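PDB 7NED: urocanate hydratase from Paenibacillus sp. Soil724D2, which probably adds water to thiourocanate, and to the related urocanate, with the help of bound NAD+, a step of bacterial ergothioneine catabolism. Local coordinates for residues G170-A175 against I250-T255; Y140-S145 against I309-G314. All blocks are in the same frame, centred on the assembly; numbering follows the deposited sequence.

Interaction 1: residues G170-A175 against I250-T255; sequences GAQPLA and IVTDQT. With NAD (nicotinamide-adenine-dinucleotide), chain C.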
ATOM      1  N   GLY A 170     -14.720  10.491 -23.742  1.00 16.31           N
ATOM      2  CA  GLY A 170     -16.007  10.906 -24.263  1.00 19.75           C
ATOM      3  C   GLY A 170     -16.598  12.120 -23.563  1.00 19.39           C
ATOM      4  O   GLY A 170     -17.511  12.751 -24.109  1.00 18.79           O
ATOM      5  N   ALA A 171     -16.104  12.468 -22.361  1.00 15.90           N
ATOM      6  CA  ALA A 171     -16.585  13.668 -21.683  1.00 18.00           C
ATOM      7  C   ALA A 171     -16.026  14.947 -22.293  1.00 15.91           C
ATOM      8  O   ALA A 171     -16.545  16.039 -22.023  1.00 16.39           O
ATOM      9  CB  ALA A 171     -16.209  13.631 -20.201  1.00 15.63           C
ATOM     10  N   GLN A 172     -14.954  14.848 -23.060  1.00 16.45           N
ATOM     11  CA  GLN A 172     -14.258  16.058 -23.477  1.00 14.13           C
ATOM     12  C   GLN A 172     -15.116  16.943 -24.376  1.00 17.21           C
ATOM     13  O   GLN A 172     -15.092  18.170 -24.190  1.00 16.57           O
ATOM     14  CB  GLN A 172     -12.950  15.670 -24.179  1.00 13.79           C
ATOM     15  CG  GLN A 172     -11.921  15.005 -23.310  1.00 16.54           C
ATOM     16  CD  GLN A 172     -10.742  14.565 -24.133  1.00 18.67           C
ATOM     17  OE1 GLN A 172      -9.666  15.171 -24.080  1.00 16.82           O
ATOM     18  NE2 GLN A 172     -10.965  13.559 -24.986  1.00 17.59           N
ATOM     19  N   PRO A 173     -15.852  16.423 -25.353  1.00 15.78           N
ATOM     20  CA  PRO A 173     -16.622  17.341 -26.211  1.00 18.63           C
ATOM     21  C   PRO A 173     -17.640  18.142 -25.428  1.00 18.11           C
ATOM     22  O   PRO A 173     -17.842  19.330 -25.713  1.00 18.06           O
ATOM     23  CB  PRO A 173     -17.284  16.403 -27.248  1.00 17.68           C
ATOM     24  CG  PRO A 173     -17.148  15.031 -26.678  1.00 18.27           C
ATOM     25  CD  PRO A 173     -15.915  15.034 -25.831  1.00 16.29           C
ATOM     26  N   LEU A 174     -18.294  17.523 -24.439  1.00 17.67           N
ATOM     27  CA  LEU A 174     -19.263  18.267 -23.652  1.00 17.53           C
ATOM     28  C   LEU A 174     -18.580  19.241 -22.698  1.00 17.06           C
ATOM     29  O   LEU A 174     -19.047  20.367 -22.517  1.00 17.65           O
ATOM     30  CB  LEU A 174     -20.163  17.315 -22.899  1.00 18.72           C
ATOM     31  CG  LEU A 174     -21.424  17.899 -22.312  1.00 23.87           C
ATOM     32  CD1 LEU A 174     -22.273  18.730 -23.358  1.00 21.50           C
ATOM     33  CD2 LEU A 174     -22.235  16.737 -21.766  1.00 24.12           C
ATOM     34  N   ALA A 175     -17.473  18.838 -22.085  1.00 16.38           N
ATOM     35  CA  ALA A 175     -16.714  19.803 -21.315  1.00 15.43           C
ATOM     36  C   ALA A 175     -16.323  20.979 -22.199  1.00 18.17           C
ATOM     37  O   ALA A 175     -16.437  22.131 -21.790  1.00 16.88           O
ATOM     38  CB  ALA A 175     -15.468  19.154 -20.705  1.00 15.96           C
ATOM     39  N   ILE A 250      -5.659  25.297 -27.782  1.00 17.43           N
ATOM     40  CA  ILE A 250      -5.433  24.340 -26.696  1.00 19.93           C
ATOM     41  C   ILE A 250      -5.292  22.962 -27.306  1.00 16.17           C
ATOM     42  O   ILE A 250      -6.015  22.611 -28.233  1.00 17.10           O
ATOM     43  CB  ILE A 250      -6.597  24.336 -25.699  1.00 16.75           C
ATOM     44  CG1 ILE A 250      -6.748  25.720 -25.066  1.00 19.69           C
ATOM     45  CG2 ILE A 250      -6.332  23.290 -24.630  1.00 20.85           C
ATOM     46  CD1 ILE A 250      -8.047  25.876 -24.305  1.00 18.43           C
ATOM     47  N   VAL A 251      -4.351  22.177 -26.799  1.00 17.17           N
ATOM     48  CA  VAL A 251      -4.137  20.847 -27.332  1.00 16.51           C
ATOM     49  C   VAL A 251      -3.921  19.895 -26.168  1.00 16.06           C
ATOM     50  O   VAL A 251      -3.081  20.157 -25.305  1.00 19.75           O
ATOM     51  CB  VAL A 251      -2.928  20.795 -28.273  1.00 19.62           C
ATOM     52  CG1 VAL A 251      -2.715  19.351 -28.781  1.00 18.22           C
ATOM     53  CG2 VAL A 251      -3.108  21.831 -29.446  1.00 18.95           C
ATOM     54  N   THR A 252      -4.661  18.792 -26.161  1.00 19.34           N
ATOM     55  CA  THR A 252      -4.380  17.704 -25.216  1.00 14.71           C
ATOM     56  C   THR A 252      -4.683  16.388 -25.921  1.00 17.11           C
ATOM     57  O   THR A 252      -4.778  16.322 -27.155  1.00 15.91           O
ATOM     58  CB  THR A 252      -5.143  17.900 -23.891  1.00 15.42           C
ATOM     59  OG1 THR A 252      -4.746  16.875 -22.963  1.00 19.47           O
ATOM     60  CG2 THR A 252      -6.649  17.845 -24.055  1.00 16.57           C
ATOM     61  N   ASP A 253      -4.788  15.311 -25.129  1.00 17.16           N
ATOM     62  CA  ASP A 253      -5.029  13.981 -25.663  1.00 14.27           C
ATOM     63  C   ASP A 253      -5.648  13.179 -24.535  1.00 16.66           C
ATOM     64  O   ASP A 253      -5.269  13.352 -23.378  1.00 18.77           O
ATOM     65  CB  ASP A 253      -3.720  13.334 -26.139  1.00 16.65           C
ATOM     66  CG  ASP A 253      -3.925  11.886 -26.599  1.00 23.62           C
ATOM     67  OD1 ASP A 253      -4.023  10.972 -25.744  1.00 20.21           O
ATOM     68  OD2 ASP A 253      -4.027  11.661 -27.822  1.00 21.15           O
ATOM     69  N   GLN A 254      -6.625  12.352 -24.850  1.00 16.17           N
ATOM     70  CA  GLN A 254      -7.086  11.450 -23.829  1.00 15.69           C
ATOM     71  C   GLN A 254      -7.395  10.103 -24.442  1.00 14.59           C
ATOM     72  O   GLN A 254      -8.383   9.444 -24.105  1.00 14.44           O
ATOM     73  CB  GLN A 254      -8.256  12.035 -23.060  1.00 15.51           C
ATOM     74  CG  GLN A 254      -8.194  11.578 -21.601  1.00 17.83           C
ATOM     75  CD  GLN A 254      -9.255  12.221 -20.770  1.00 22.70           C
ATOM     76  OE1 GLN A 254     -10.229  12.773 -21.293  1.00 23.37           O
ATOM     77  NE2 GLN A 254      -8.993  12.305 -19.461  1.00 29.88           N
ATOM     78  N   THR A 255      -6.457   9.642 -25.234  1.00 16.22           N
ATOM     79  CA  THR A 255      -6.483   8.312 -25.737  1.00 19.25           C
ATOM     80  C   THR A 255      -5.999   7.397 -24.588  1.00 15.45           C
ATOM     81  O   THR A 255      -5.435   7.799 -23.606  1.00 17.04           O
ATOM     82  CB  THR A 255      -5.510   8.123 -26.903  1.00 18.33           C
ATOM     83  OG1 THR A 255      -4.215   8.456 -26.483  1.00 20.49           O
ATOM     84  CG2 THR A 255      -5.891   8.977 -28.108  1.00 16.99           C
TER
HETATM   85  PA  NAD C 702     -10.886   4.102 -23.228  1.00 17.81           P
HETATM   86  O1A NAD C 702      -9.835   3.067 -23.618  1.00 19.66           O
HETATM   87  O2A NAD C 702     -12.311   3.830 -22.962  1.00 21.25           O
HETATM   88  O5B NAD C 702     -10.977   5.046 -24.632  1.00 20.62           O
HETATM   89  C5B NAD C 702      -9.765   5.321 -25.212  1.00 17.30           C
HETATM   90  C4B NAD C 702     -10.157   5.919 -26.641  1.00 18.90           C
HETATM   91  O4B NAD C 702      -9.037   6.236 -27.420  0.89 17.75           O
HETATM   92  C3B NAD C 702     -10.905   4.735 -27.335  1.00 20.33           C
HETATM   93  O3B NAD C 702     -12.099   5.171 -27.839  1.00 22.07           O
HETATM   94  C2B NAD C 702      -9.923   4.342 -28.480  1.00 20.75           C
HETATM   95  O2B NAD C 702     -10.565   4.001 -29.654  1.00 21.27           O
HETATM   96  C1B NAD C 702      -9.290   5.706 -28.737  0.93 16.27           C
HETATM   97  N9A NAD C 702      -7.961   5.656 -29.349  1.00 17.75           N
HETATM   98  C8A NAD C 702      -6.915   4.767 -29.127  1.00 20.48           C
HETATM   99  N7A NAD C 702      -5.858   5.019 -29.858  1.00 19.39           N
HETATM  100  C5A NAD C 702      -6.202   6.149 -30.589  1.00 18.68           C
HETATM  101  C6A NAD C 702      -5.511   6.908 -31.559  1.00 20.42           C
HETATM  102  N6A NAD C 702      -4.246   6.603 -31.925  0.94 20.45           N
HETATM  103  N1A NAD C 702      -6.111   7.992 -32.127  0.98 21.10           N
HETATM  104  C2A NAD C 702      -7.390   8.230 -31.741  1.00 19.42           C
HETATM  105  N3A NAD C 702      -8.166   7.603 -30.843  1.00 19.51           N
HETATM  106  C4A NAD C 702      -7.532   6.551 -30.284  0.77 18.71           C
HETATM  107  O3  NAD C 702     -10.038   4.941 -22.212  0.87 15.44           O
HETATM  108  PN  NAD C 702     -10.753   6.012 -21.271  1.00 17.80           P
HETATM  109  O1N NAD C 702     -11.510   5.580 -20.050  1.00 18.36           O
HETATM  110  O2N NAD C 702     -11.280   7.116 -22.164  1.00 15.49           O
HETATM  111  O5D NAD C 702      -9.430   6.824 -20.521  1.00 16.71           O
HETATM  112  C5D NAD C 702      -8.499   7.386 -21.462  0.84 17.74           C
HETATM  113  C4D NAD C 702      -7.316   7.922 -20.703  1.00 16.46           C
HETATM  114  O4D NAD C 702      -7.726   8.729 -19.616  1.00 21.77           O
HETATM  115  C3D NAD C 702      -6.689   6.595 -20.024  0.82 18.41           C
HETATM  116  O3D NAD C 702      -5.268   6.603 -20.100  1.00 18.47           O
HETATM  117  C2D NAD C 702      -7.122   6.708 -18.517  1.00 18.79           C
HETATM  118  O2D NAD C 702      -6.213   6.256 -17.599  0.80 19.00           O
HETATM  119  C1D NAD C 702      -6.932   8.258 -18.554  1.00 24.78           C
HETATM  120  N1N NAD C 702      -7.264   9.018 -17.342  1.00 28.54           N
HETATM  121  C2N NAD C 702      -6.342   8.778 -16.341  0.05 24.90           C
HETATM  122  C3N NAD C 702      -6.417   9.444 -15.128  0.44 27.97           C
HETATM  123  C7N NAD C 702      -5.381   9.055 -14.064  0.54 27.19           C
HETATM  124  O7N NAD C 702      -5.012   9.799 -13.157  0.70 27.64           O
HETATM  125  N7N NAD C 702      -4.893   7.759 -14.102  0.79 27.62           N
HETATM  126  C4N NAD C 702      -7.451  10.380 -14.985  0.58 29.33           C
HETATM  127  C5N NAD C 702      -8.347  10.602 -16.029  1.00 27.13           C
HETATM  128  C6N NAD C 702      -8.235   9.913 -17.249  1.00 29.25           C
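Q254 lies between Q172 and the NAD in the Rossmann-like domain, where the start of helix 172-178 faces the loop following parallel strand 250-251. Q254 CB packs against the Q172 amide, 3.6 Å from Q172 OE1. Next, CG comes 3.5 Å from O4D of the nicotinamide ribose, and beyond it the chain is extended (chi2 175°), carrying the amide past the ribose. There the two amide atoms of Q254 serve different neighbours: OE1 sits 3.4 Å from CD of Q172, whereas NE2 approaches C6N of the nicotinamide ring at 3.3 Å. A long, uncharged glutamine suits this place because it can touch protein and cofactor at once.

The two amide planes are turned 61° apart, and they pack without hydrogen bonding to each other. Q172 takes its polar partners from strand 159-163 and from the loop before its own helix, with OE1 bonded to T162 OG1 and NE2 to the backbone oxygens of A163 and G169, which fixes the turn of its buried amide. T252 adds a methyl, CG2, at 4.0 Å from Q172 OE1. Farther along, D253 closes an Asx turn: its OD1 is met by T255 N from above the carboxylate plane and by T255 OG1, 2.6 Å away, through the syn lone pair.

Interaction 2: residues Y140-S145 against I309-G314; sequences YEIFQS and IVFDNG. With NAD (nicotinamide-adenine-dinucleotide), chain C.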
ATOM      1  N   TYR A 140     -13.894  20.162 -17.496  1.00 14.40           N
ATOM      2  CA  TYR A 140     -14.428  21.504 -17.631  1.00 16.59           C
ATOM      3  C   TYR A 140     -13.639  22.496 -16.761  1.00 18.93           C
ATOM      4  O   TYR A 140     -13.296  23.604 -17.214  1.00 16.80           O
ATOM      5  CB  TYR A 140     -15.920  21.446 -17.303  1.00 14.44           C
ATOM      6  CG  TYR A 140     -16.603  22.777 -17.131  1.00 15.21           C
ATOM      7  CD1 TYR A 140     -16.793  23.320 -15.879  1.00 16.83           C
ATOM      8  CD2 TYR A 140     -17.055  23.496 -18.246  1.00 18.84           C
ATOM      9  CE1 TYR A 140     -17.425  24.555 -15.724  1.00 17.86           C
ATOM     10  CE2 TYR A 140     -17.675  24.718 -18.099  1.00 19.61           C
ATOM     11  CZ  TYR A 140     -17.868  25.237 -16.842  1.00 22.37           C
ATOM     12  OH  TYR A 140     -18.486  26.450 -16.682  1.00 20.73           O
ATOM     13  N   GLU A 141     -13.293  22.098 -15.532  1.00 16.91           N
ATOM     14  CA  GLU A 141     -12.482  22.968 -14.673  1.00 18.93           C
ATOM     15  C   GLU A 141     -11.074  23.158 -15.234  1.00 19.05           C
ATOM     16  O   GLU A 141     -10.470  24.221 -15.054  1.00 18.63           O
ATOM     17  CB  GLU A 141     -12.389  22.397 -13.246  1.00 20.03           C
ATOM     18  CG  GLU A 141     -13.684  22.450 -12.381  1.00 24.70           C
ATOM     19  CD  GLU A 141     -14.378  23.827 -12.353  1.00 33.62           C
ATOM     20  OE1 GLU A 141     -15.655  23.865 -12.402  1.00 32.13           O
ATOM     21  OE2 GLU A 141     -13.648  24.850 -12.299  1.00 36.26           O
ATOM     22  N   ILE A 142     -10.519  22.145 -15.901  1.00 18.17           N
ATOM     23  CA  ILE A 142      -9.250  22.357 -16.609  1.00 15.08           C
ATOM     24  C   ILE A 142      -9.418  23.422 -17.683  1.00 18.86           C
ATOM     25  O   ILE A 142      -8.611  24.358 -17.786  1.00 17.48           O
ATOM     26  CB  ILE A 142      -8.722  21.046 -17.222  1.00 16.27           C
ATOM     27  CG1 ILE A 142      -8.334  20.043 -16.144  1.00 14.67           C
ATOM     28  CG2 ILE A 142      -7.533  21.347 -18.158  1.00 19.20           C
ATOM     29  CD1 ILE A 142      -8.146  18.612 -16.680  1.00 16.97           C
ATOM     30  N   PHE A 143     -10.432  23.250 -18.546  1.00 17.09           N
ATOM     31  CA  PHE A 143     -10.652  24.222 -19.615  1.00 17.72           C
ATOM     32  C   PHE A 143     -10.901  25.618 -19.046  1.00 18.42           C
ATOM     33  O   PHE A 143     -10.354  26.609 -19.557  1.00 19.86           O
ATOM     34  CB  PHE A 143     -11.817  23.779 -20.499  1.00 17.27           C
ATOM     35  CG  PHE A 143     -11.526  22.548 -21.331  1.00 18.23           C
ATOM     36  CD1 PHE A 143     -10.226  22.162 -21.603  1.00 15.82           C
ATOM     37  CD2 PHE A 143     -12.556  21.790 -21.850  1.00 18.74           C
ATOM     38  CE1 PHE A 143      -9.960  21.016 -22.375  1.00 18.03           C
ATOM     39  CE2 PHE A 143     -12.292  20.641 -22.622  1.00 18.36           C
ATOM     40  CZ  PHE A 143     -10.988  20.262 -22.874  1.00 12.91           C
ATOM     41  N   GLN A 144     -11.670  25.719 -17.948  1.00 18.07           N
ATOM     42  CA  GLN A 144     -11.946  27.042 -17.376  1.00 20.92           C
ATOM     43  C   GLN A 144     -10.704  27.662 -16.746  1.00 23.82           C
ATOM     44  O   GLN A 144     -10.512  28.884 -16.831  1.00 20.48           O
ATOM     45  CB  GLN A 144     -13.083  26.993 -16.354  1.00 21.90           C
ATOM     46  CG  GLN A 144     -14.471  26.741 -16.995  1.00 20.57           C
ATOM     47  CD  GLN A 144     -14.927  27.847 -17.958  1.00 29.73           C
ATOM     48  OE1 GLN A 144     -14.312  28.079 -19.006  1.00 29.15           O
ATOM     49  NE2 GLN A 144     -16.030  28.504 -17.623  1.00 30.72           N
ATOM     50  N   SER A 145      -9.866  26.848 -16.090  1.00 20.14           N
ATOM     51  CA  SER A 145      -8.602  27.342 -15.557  1.00 21.31           C
ATOM     52  C   SER A 145      -7.713  27.891 -16.671  1.00 22.80           C
ATOM     53  O   SER A 145      -7.138  28.980 -16.555  1.00 23.56           O
ATOM     54  CB  SER A 145      -7.900  26.217 -14.782  1.00 20.10           C
ATOM     55  OG  SER A 145      -6.625  26.658 -14.349  1.00 23.51           O
ATOM     56  N   ILE A 309      -1.700  26.245 -25.924  1.00 21.73           N
ATOM     57  CA  ILE A 309      -1.630  25.774 -24.547  1.00 20.79           C
ATOM     58  C   ILE A 309      -1.761  24.251 -24.622  1.00 19.33           C
ATOM     59  O   ILE A 309      -2.834  23.727 -24.935  1.00 19.99           O
ATOM     60  CB  ILE A 309      -2.732  26.390 -23.676  1.00 22.59           C
ATOM     61  CG1 ILE A 309      -2.684  27.925 -23.695  1.00 24.64           C
ATOM     62  CG2 ILE A 309      -2.616  25.888 -22.234  1.00 18.83           C
ATOM     63  CD1 ILE A 309      -1.328  28.491 -23.354  1.00 27.92           C
ATOM     64  N   VAL A 310      -0.698  23.540 -24.300  1.00 18.36           N
ATOM     65  CA  VAL A 310      -0.635  22.099 -24.501  1.00 17.11           C
ATOM     66  C   VAL A 310      -0.485  21.413 -23.145  1.00 19.97           C
ATOM     67  O   VAL A 310       0.270  21.878 -22.285  1.00 20.87           O
ATOM     68  CB  VAL A 310       0.540  21.757 -25.446  1.00 21.74           C
ATOM     69  CG1 VAL A 310       0.694  20.231 -25.684  1.00 19.76           C
ATOM     70  CG2 VAL A 310       0.411  22.558 -26.771  1.00 20.90           C
ATOM     71  N   PHE A 311      -1.228  20.324 -22.935  1.00 19.17           N
ATOM     72  CA  PHE A 311      -1.091  19.662 -21.645  1.00 17.47           C
ATOM     73  C   PHE A 311      -1.453  18.190 -21.755  1.00 17.75           C
ATOM     74  O   PHE A 311      -2.159  17.752 -22.665  1.00 17.28           O
ATOM     75  CB  PHE A 311      -1.933  20.356 -20.549  1.00 15.40           C
ATOM     76  CG  PHE A 311      -3.413  20.190 -20.730  1.00 20.53           C
ATOM     77  CD1 PHE A 311      -4.099  19.163 -20.082  1.00 17.88           C
ATOM     78  CD2 PHE A 311      -4.111  21.026 -21.580  1.00 17.25           C
ATOM     79  CE1 PHE A 311      -5.471  18.992 -20.253  1.00 17.66           C
ATOM     80  CE2 PHE A 311      -5.499  20.885 -21.764  1.00 18.39           C
ATOM     81  CZ  PHE A 311      -6.187  19.854 -21.096  1.00 17.20           C
ATOM     82  N   ASP A 312      -0.892  17.433 -20.812  1.00 17.33           N
ATOM     83  CA  ASP A 312      -1.170  16.017 -20.623  1.00 17.29           C
ATOM     84  C   ASP A 312      -2.416  15.869 -19.754  1.00 19.47           C
ATOM     85  O   ASP A 312      -2.515  16.477 -18.674  1.00 17.15           O
ATOM     86  CB  ASP A 312       0.074  15.385 -19.970  1.00 18.11           C
ATOM     87  CG  ASP A 312      -0.046  13.893 -19.713  1.00 17.41           C
ATOM     88  OD1 ASP A 312      -1.163  13.391 -19.481  1.00 16.91           O
ATOM     89  OD2 ASP A 312       1.028  13.234 -19.688  1.00 19.62           O
ATOM     90  N   ASN A 313      -3.384  15.082 -20.234  1.00 18.71           N
ATOM     91  CA  ASN A 313      -4.673  14.972 -19.565  1.00 20.17           C
ATOM     92  C   ASN A 313      -4.744  13.731 -18.680  1.00 20.79           C
ATOM     93  O   ASN A 313      -5.828  13.194 -18.426  1.00 18.47           O
ATOM     94  CB  ASN A 313      -5.805  14.991 -20.596  1.00 18.12           C
ATOM     95  CG  ASN A 313      -7.099  15.556 -20.050  1.00 21.89           C
ATOM     96  OD1 ASN A 313      -7.199  15.947 -18.880  1.00 23.26           O
ATOM     97  ND2 ASN A 313      -8.124  15.594 -20.912  1.00 23.84           N
ATOM     98  N   GLY A 314      -3.588  13.282 -18.205  1.00 18.01           N
ATOM     99  CA  GLY A 314      -3.493  12.248 -17.206  1.00 19.17           C
ATOM    100  C   GLY A 314      -3.515  10.867 -17.803  1.00 20.68           C
ATOM    101  O   GLY A 314      -4.189  10.000 -17.275  1.00 22.37           O
TER
HETATM  102  PA  NAD C 702     -10.886   4.102 -23.228  1.00 17.81           P
HETATM  103  O1A NAD C 702      -9.835   3.067 -23.618  1.00 19.66           O
HETATM  104  O2A NAD C 702     -12.311   3.830 -22.962  1.00 21.25           O
HETATM  105  O5B NAD C 702     -10.977   5.046 -24.632  1.00 20.62           O
HETATM  106  C5B NAD C 702      -9.765   5.321 -25.212  1.00 17.30           C
HETATM  107  C4B NAD C 702     -10.157   5.919 -26.641  1.00 18.90           C
HETATM  108  O4B NAD C 702      -9.037   6.236 -27.420  0.89 17.75           O
HETATM  109  C3B NAD C 702     -10.905   4.735 -27.335  1.00 20.33           C
HETATM  110  O3B NAD C 702     -12.099   5.171 -27.839  1.00 22.07           O
HETATM  111  C2B NAD C 702      -9.923   4.342 -28.480  1.00 20.75           C
HETATM  112  O2B NAD C 702     -10.565   4.001 -29.654  1.00 21.27           O
HETATM  113  C1B NAD C 702      -9.290   5.706 -28.737  0.93 16.27           C
HETATM  114  N9A NAD C 702      -7.961   5.656 -29.349  1.00 17.75           N
HETATM  115  C8A NAD C 702      -6.915   4.767 -29.127  1.00 20.48           C
HETATM  116  N7A NAD C 702      -5.858   5.019 -29.858  1.00 19.39           N
HETATM  117  C5A NAD C 702      -6.202   6.149 -30.589  1.00 18.68           C
HETATM  118  C6A NAD C 702      -5.511   6.908 -31.559  1.00 20.42           C
HETATM  119  N6A NAD C 702      -4.246   6.603 -31.925  0.94 20.45           N
HETATM  120  N1A NAD C 702      -6.111   7.992 -32.127  0.98 21.10           N
HETATM  121  C2A NAD C 702      -7.390   8.230 -31.741  1.00 19.42           C
HETATM  122  N3A NAD C 702      -8.166   7.603 -30.843  1.00 19.51           N
HETATM  123  C4A NAD C 702      -7.532   6.551 -30.284  0.77 18.71           C
HETATM  124  O3  NAD C 702     -10.038   4.941 -22.212  0.87 15.44           O
HETATM  125  PN  NAD C 702     -10.753   6.012 -21.271  1.00 17.80           P
HETATM  126  O1N NAD C 702     -11.510   5.580 -20.050  1.00 18.36           O
HETATM  127  O2N NAD C 702     -11.280   7.116 -22.164  1.00 15.49           O
HETATM  128  O5D NAD C 702      -9.430   6.824 -20.521  1.00 16.71           O
HETATM  129  C5D NAD C 702      -8.499   7.386 -21.462  0.84 17.74           C
HETATM  130  C4D NAD C 702      -7.316   7.922 -20.703  1.00 16.46           C
HETATM  131  O4D NAD C 702      -7.726   8.729 -19.616  1.00 21.77           O
HETATM  132  C3D NAD C 702      -6.689   6.595 -20.024  0.82 18.41           C
HETATM  133  O3D NAD C 702      -5.268   6.603 -20.100  1.00 18.47           O
HETATM  134  C2D NAD C 702      -7.122   6.708 -18.517  1.00 18.79           C
HETATM  135  O2D NAD C 702      -6.213   6.256 -17.599  0.80 19.00           O
HETATM  136  C1D NAD C 702      -6.932   8.258 -18.554  1.00 24.78           C
HETATM  137  N1N NAD C 702      -7.264   9.018 -17.342  1.00 28.54           N
HETATM  138  C2N NAD C 702      -6.342   8.778 -16.341  0.05 24.90           C
HETATM  139  C3N NAD C 702      -6.417   9.444 -15.128  0.44 27.97           C
HETATM  140  C7N NAD C 702      -5.381   9.055 -14.064  0.54 27.19           C
HETATM  141  O7N NAD C 702      -5.012   9.799 -13.157  0.70 27.64           O
HETATM  142  N7N NAD C 702      -4.893   7.759 -14.102  0.79 27.62           N
HETATM  143  C4N NAD C 702      -7.451  10.380 -14.985  0.58 29.33           C
HETATM  144  C5N NAD C 702      -8.347  10.602 -16.029  1.00 27.13           C
HETATM  145  C6N NAD C 702      -8.235   9.913 -17.249  1.00 29.25           C
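Apolar packing carries most of this contact: I142 and F143 of helix 133-150 meet the F311 ring, which stands up from strand 309-312, an inner strand of the parallel Rossmann-like sheet. The I142 branch methyl CG2 touches the ring tip, 3.6 Å from F311 CZ, approaching obliquely. F143 reaches the same CZ with CE1, at 4.1 Å, coming to the edge of the F311 ring near its plane; the two side chains cross at about a right angle. F311 CG lies between its backbone N and carbonyl carbon (chi1 69°), which raises the ring toward the helix. A branched aliphatic and two flat rings suit a place closed to solvent, and an alanine at F311 would probably open a gap under I142 CG2 and F143 CE1.

Polar groups appear toward the C-terminal end of segment 309-314. The amide oxygen OD1 of N313 lies in the plane of the F311 ring, at its edge, and meets I142 CD1 at 3.6 Å. D312 makes an Asx turn, its OD1 accepting from G314 N at 2.7 Å, while OD2 forms a salt bridge with R318. G314, whose positive phi (86°) favours glycine, lies in the NAD pocket.

Helix 335-344 lies beside the contact, with F335 touching both I142 and F311, while A175 of helix 172-178 packs on F143.

How the interactions relate
Both contacts are buried in one Rossmann-like domain, where strands 250-251 and 309-312 run side by side. Interaction 1 joins the start of helix 172-178 to the loop after its strand; interaction 2 joins helix 133-150 to strand 309-312. V251 N probably pairs with I309 O within the sheet, at 2.9 Å, and T252 OG1 probably bonds to F311 O, 2.7 Å away, where the strands run out. Their chemistry follows their place. Interaction 2 is chiefly hydrocarbon, set where a helix covers the sheet; in interaction 1 two glutamine amides and a threonine methyl meet, one glutamine also touching the cofactor. N313 links them, packing on Q172, T252 and Q254. Both segments 250-255 and 309-314 reach NAD.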